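Local coordinates for protein exodeoxyribonuclease III (Neisseria meningitidis, PDB 2JC4) that probably acts as a metal-dependent 3'-5' exonuclease on double-stranded DNA, a DNA repair enzyme of the AP endonuclease/exonuclease III family, at residues L80-V91 with Y119-F130. Residues are numbered along the deposited sequence; the frame is centred on the assembly and turned at random.
Sequences LPALPDDPQRRV and YKEQWFAALTEF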
loop_
_atom_site.group_PDB
_atom_site.type_symbol
_atom_site.label_atom_id
_atom_site.label_comp_id
_atom_site.label_asym_id
_atom_site.label_seq_id
_atom_site.Cartn_x
_atom_site.Cartn_y
_atom_site.Cartn_z
ATOM N N LEU A 80 15.422 2.897 -0.409
ATOM C CA LEU A 80 15.977 1.536 -0.451
ATOM C C LEU A 80 17.504 1.562 -0.555
ATOM O O LEU A 80 18.062 2.137 -1.541
ATOM C CB LEU A 80 15.409 0.747 -1.650
ATOM C CG LEU A 80 13.887 0.553 -1.680
ATOM C CD1 LEU A 80 13.423 0.140 -3.071
ATOM C CD2 LEU A 80 13.437 -0.423 -0.563
ATOM N N PRO A 81 18.194 0.953 0.437
ATOM C CA PRO A 81 19.680 0.902 0.400
ATOM C C PRO A 81 20.302 0.296 -0.858
ATOM O O PRO A 81 21.404 0.708 -1.264
ATOM C CB PRO A 81 20.030 0.029 1.614
ATOM C CG PRO A 81 18.913 0.345 2.606
ATOM C CD PRO A 81 17.667 0.357 1.685
ATOM N N ALA A 82 19.636 -0.691 -1.453
ATOM C CA ALA A 82 20.129 -1.307 -2.678
ATOM C C ALA A 82 19.802 -0.486 -3.921
ATOM O O ALA A 82 20.246 -0.824 -5.004
ATOM C CB ALA A 82 19.600 -2.760 -2.833
ATOM N N LEU A 83 19.011 0.570 -3.784
ATOM C CA LEU A 83 18.725 1.479 -4.896
ATOM C C LEU A 83 18.785 2.919 -4.369
ATOM O O LEU A 83 17.781 3.678 -4.419
ATOM C CB LEU A 83 17.359 1.137 -5.512
ATOM C CG LEU A 83 17.108 1.456 -6.988
ATOM C CD1 LEU A 83 18.023 0.660 -7.938
ATOM C CD2 LEU A 83 15.637 1.165 -7.278
ATOM N N PRO A 84 19.965 3.297 -3.823
ATOM C CA PRO A 84 20.081 4.479 -2.960
ATOM C C PRO A 84 19.896 5.811 -3.679
ATOM O O PRO A 84 19.623 6.829 -3.031
ATOM C CB PRO A 84 21.509 4.367 -2.418
ATOM C CG PRO A 84 22.260 3.632 -3.467
ATOM C CD PRO A 84 21.268 2.621 -3.999
ATOM N N ASP A 85 20.039 5.824 -5.000
ATOM C CA ASP A 85 19.927 7.092 -5.699
ATOM C C ASP A 85 18.716 7.172 -6.638
ATOM O O ASP A 85 18.670 7.998 -7.546
ATOM C CB ASP A 85 21.228 7.390 -6.428
ATOM C CG ASP A 85 22.431 7.382 -5.493
ATOM O OD1 ASP A 85 22.419 8.103 -4.484
ATOM O OD2 ASP A 85 23.389 6.649 -5.769
ATOM N N ASP A 86 17.710 6.340 -6.388
ATOM C CA ASP A 86 16.448 6.460 -7.099
ATOM C C ASP A 86 15.723 7.698 -6.519
ATOM O O ASP A 86 15.507 7.779 -5.309
ATOM C CB ASP A 86 15.641 5.148 -6.970
ATOM C CG ASP A 86 14.264 5.219 -7.645
ATOM O OD1 ASP A 86 13.957 6.252 -8.315
ATOM O OD2 ASP A 86 13.482 4.244 -7.432
ATOM N N PRO A 87 15.416 8.702 -7.373
ATOM C CA PRO A 87 14.740 9.905 -6.839
ATOM C C PRO A 87 13.234 9.707 -6.558
ATOM O O PRO A 87 12.596 10.560 -5.931
ATOM C CB PRO A 87 14.927 10.933 -7.962
ATOM C CG PRO A 87 14.960 10.079 -9.235
ATOM C CD PRO A 87 15.716 8.826 -8.817
ATOM N N GLN A 88 12.669 8.606 -7.031
ATOM C CA GLN A 88 11.225 8.379 -6.904
ATOM C C GLN A 88 10.825 8.032 -5.469
ATOM O O GLN A 88 11.335 7.081 -4.873
ATOM C CB GLN A 88 10.747 7.281 -7.882
ATOM C CG GLN A 88 10.971 7.702 -9.367
ATOM C CD GLN A 88 10.196 6.874 -10.382
ATOM O OE1 GLN A 88 9.033 6.497 -10.161
ATOM N NE2 GLN A 88 10.846 6.576 -11.501
ATOM N N ARG A 89 9.883 8.805 -4.945
ATOM C CA ARG A 89 9.535 8.720 -3.522
ATOM C C ARG A 89 8.507 7.606 -3.319
ATOM O O ARG A 89 7.326 7.821 -3.484
ATOM C CB ARG A 89 9.039 10.077 -3.029
ATOM C CG ARG A 89 10.084 11.204 -3.189
ATOM C CD ARG A 89 11.481 10.742 -2.691
ATOM N NE ARG A 89 12.377 11.882 -2.417
ATOM C CZ ARG A 89 13.716 11.830 -2.441
ATOM N NH1 ARG A 89 14.371 10.695 -2.730
ATOM N NH2 ARG A 89 14.422 12.940 -2.186
ATOM N N ARG A 90 8.997 6.414 -2.951
ATOM C CA ARG A 90 8.151 5.180 -2.985
ATOM C C ARG A 90 8.161 4.331 -1.742
ATOM O O ARG A 90 7.318 3.444 -1.614
ATOM C CB ARG A 90 8.613 4.283 -4.117
ATOM C CG ARG A 90 8.295 4.875 -5.485
ATOM C CD ARG A 90 8.747 3.943 -6.538
ATOM N NE ARG A 90 8.378 4.430 -7.873
ATOM C CZ ARG A 90 7.179 4.260 -8.439
ATOM N NH1 ARG A 90 6.190 3.672 -7.741
ATOM N NH2 ARG A 90 6.957 4.720 -9.682
ATOM N N VAL A 91 9.134 4.558 -0.841
ATOM C CA VAL A 91 9.289 3.687 0.355
ATOM C C VAL A 91 9.575 4.571 1.583
ATOM O O VAL A 91 10.530 5.371 1.601
ATOM C CB VAL A 91 10.454 2.677 0.172
ATOM C CG1 VAL A 91 10.593 1.720 1.391
ATOM C CG2 VAL A 91 10.312 1.871 -1.127
ATOM N N TYR A 119 12.585 -1.300 -14.761
ATOM C CA TYR A 119 12.634 -0.529 -13.506
ATOM C C TYR A 119 11.867 -1.290 -12.439
ATOM O O TYR A 119 12.399 -1.528 -11.366
ATOM C CB TYR A 119 12.120 0.895 -13.696
ATOM C CG TYR A 119 11.913 1.748 -12.446
ATOM C CD1 TYR A 119 12.879 1.807 -11.417
ATOM C CD2 TYR A 119 10.760 2.532 -12.317
ATOM C CE1 TYR A 119 12.659 2.618 -10.262
ATOM C CE2 TYR A 119 10.541 3.329 -11.203
ATOM C CZ TYR A 119 11.494 3.351 -10.169
ATOM O OH TYR A 119 11.261 4.160 -9.088
ATOM N N LYS A 120 10.637 -1.710 -12.739
ATOM C CA LYS A 120 9.835 -2.461 -11.773
ATOM C C LYS A 120 10.600 -3.669 -11.223
ATOM O O LYS A 120 10.593 -3.912 -10.012
ATOM C CB LYS A 120 8.493 -2.930 -12.372
ATOM C CG LYS A 120 7.497 -3.455 -11.336
ATOM C CD LYS A 120 6.130 -3.795 -11.988
ATOM C CE LYS A 120 5.039 -4.094 -10.925
ATOM N NZ LYS A 120 3.655 -4.120 -11.501
ATOM N N GLU A 121 11.228 -4.446 -12.119
ATOM C CA GLU A 121 11.982 -5.641 -11.711
ATOM C C GLU A 121 13.106 -5.274 -10.756
ATOM O O GLU A 121 13.270 -5.905 -9.726
ATOM C CB GLU A 121 12.543 -6.370 -12.943
ATOM C CG GLU A 121 13.360 -7.640 -12.646
ATOM C CD GLU A 121 13.932 -8.263 -13.916
ATOM O OE1 GLU A 121 13.934 -7.629 -14.985
ATOM O OE2 GLU A 121 14.368 -9.416 -13.833
ATOM N N GLN A 122 13.891 -4.253 -11.101
ATOM C CA GLN A 122 15.077 -3.928 -10.289
ATOM C C GLN A 122 14.629 -3.362 -8.937
ATOM O O GLN A 122 15.283 -3.580 -7.906
ATOM C CB GLN A 122 15.933 -2.886 -11.014
ATOM C CG GLN A 122 16.379 -3.286 -12.459
ATOM C CD GLN A 122 16.955 -2.098 -13.281
ATOM O OE1 GLN A 122 16.429 -0.969 -13.260
ATOM N NE2 GLN A 122 18.038 -2.365 -14.014
ATOM N N TRP A 123 13.546 -2.593 -8.969
ATOM C CA TRP A 123 12.997 -1.929 -7.791
ATOM C C TRP A 123 12.461 -3.007 -6.814
ATOM O O TRP A 123 12.734 -2.979 -5.610
ATOM C CB TRP A 123 11.916 -0.911 -8.219
ATOM C CG TRP A 123 11.408 -0.077 -7.091
ATOM C CD1 TRP A 123 11.868 1.161 -6.695
ATOM C CD2 TRP A 123 10.374 -0.429 -6.191
ATOM N NE1 TRP A 123 11.149 1.602 -5.602
ATOM C CE2 TRP A 123 10.247 0.627 -5.261
ATOM C CE3 TRP A 123 9.561 -1.552 -6.049
ATOM C CZ2 TRP A 123 9.329 0.593 -4.220
ATOM C CZ3 TRP A 123 8.637 -1.570 -5.011
ATOM C CH2 TRP A 123 8.527 -0.503 -4.127
ATOM N N PHE A 124 11.701 -3.971 -7.325
ATOM C CA PHE A 124 11.247 -5.064 -6.446
ATOM C C PHE A 124 12.386 -5.893 -5.823
ATOM O O PHE A 124 12.277 -6.356 -4.660
ATOM C CB PHE A 124 10.240 -5.955 -7.176
ATOM C CG PHE A 124 8.808 -5.513 -6.984
ATOM C CD1 PHE A 124 8.222 -4.570 -7.845
ATOM C CD2 PHE A 124 8.062 -6.013 -5.923
ATOM C CE1 PHE A 124 6.917 -4.135 -7.681
ATOM C CE2 PHE A 124 6.725 -5.583 -5.733
ATOM C CZ PHE A 124 6.146 -4.663 -6.613
ATOM N N ALA A 125 13.459 -6.097 -6.595
ATOM C CA ALA A 125 14.633 -6.820 -6.102
ATOM C C ALA A 125 15.208 -6.033 -4.939
ATOM O O ALA A 125 15.609 -6.610 -3.911
ATOM C CB ALA A 125 15.682 -6.941 -7.202
ATOM N N ALA A 126 15.279 -4.713 -5.109
ATOM C CA ALA A 126 15.821 -3.851 -4.047
ATOM C C ALA A 126 14.889 -3.850 -2.822
ATOM O O ALA A 126 15.342 -3.847 -1.677
ATOM C CB ALA A 126 16.068 -2.432 -4.553
ATOM N N LEU A 127 13.587 -3.856 -3.058
ATOM C CA LEU A 127 12.659 -3.897 -1.940
ATOM C C LEU A 127 12.820 -5.192 -1.137
ATOM O O LEU A 127 12.818 -5.171 0.086
ATOM C CB LEU A 127 11.216 -3.777 -2.456
ATOM C CG LEU A 127 10.130 -3.875 -1.389
ATOM C CD1 LEU A 127 10.239 -2.670 -0.391
ATOM C CD2 LEU A 127 8.760 -3.935 -2.023
ATOM N N THR A 128 12.917 -6.312 -1.840
ATOM C CA THR A 128 13.052 -7.625 -1.197
ATOM C C THR A 128 14.249 -7.634 -0.228
ATOM O O THR A 128 14.159 -8.130 0.905
ATOM C CB THR A 128 13.187 -8.736 -2.279
ATOM O OG1 THR A 128 12.087 -8.605 -3.186
ATOM C CG2 THR A 128 13.076 -10.096 -1.650
ATOM N N GLU A 129 15.348 -7.056 -0.680
ATOM C CA GLU A 129 16.581 -6.994 0.124
ATOM C C GLU A 129 16.367 -6.160 1.398
ATOM O O GLU A 129 16.766 -6.535 2.504
ATOM C CB GLU A 129 17.713 -6.415 -0.745
ATOM C CG GLU A 129 19.022 -7.105 -0.531
ATOM C CD GLU A 129 20.160 -6.376 -1.223
ATOM O OE1 GLU A 129 20.853 -5.583 -0.545
ATOM O OE2 GLU A 129 20.319 -6.574 -2.444
ATOM N N PHE A 130 15.725 -5.024 1.256
ATOM C CA PHE A 130 15.495 -4.160 2.403
ATOM C C PHE A 130 14.571 -4.840 3.402
ATOM O O PHE A 130 14.851 -4.856 4.613
ATOM C CB PHE A 130 14.848 -2.864 1.928
ATOM C CG PHE A 130 14.403 -1.957 3.037
ATOM C CD1 PHE A 130 15.334 -1.405 3.924
ATOM C CD2 PHE A 130 13.066 -1.595 3.150
ATOM C CE1 PHE A 130 14.941 -0.532 4.936
ATOM C CE2 PHE A 130 12.650 -0.718 4.185
ATOM C CZ PHE A 130 13.597 -0.166 5.051
HETATM O O HOH W 1 17.278 -2.172 -0.483
HETATM O O HOH W 2 12.142 4.334 -5.135
#
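With CG anti to the backbone N in both D86 (chi1 177°) and Y119 (chi1 171°), the carboxylate and the phenol reach each other across the contact at roughly a right angle, their planes 79° apart. Y119 OH donates to the syn lone pair of D86 OD2 at 2.8 Å, in the plane of the phenol ring. R90, its chain extended from CG to NE, comes to meet Y119 from the opposite direction, and its NE gives the same hydroxyl a weak bond (3.1 Å). D86 is itself held by an Asx turn, OD1 accepting from Q88 N, while Q88 OE1 receives R90 NH2 at 2.8 Å. A water joins D86 OD2, Q88 O and W123 NE1, which satisfies the indole N-H. In this DNase I-like fold, the loop between strands 76-78 and 91-96 is thereby fastened to helix 115-135 beside the predicted active-site residue Y105, whose carbonyl accepts from R90 NH1; Q88 touches a bound dihydrogenphosphate ion. Farther along the helix the contact turns apolar. L80 CD1 lies over one face of W123, 4.0 Å from the centroid of the five-membered ring in a CH-pi contact, and CD2 packs on F130 CB. V91 CG2 presses against W123 CZ2 at 3.5 Å. Where the CA atoms come closest, the methyls of A82 and A126 meet at 3.9 Å, and a second water bridges A82 N to A126 O.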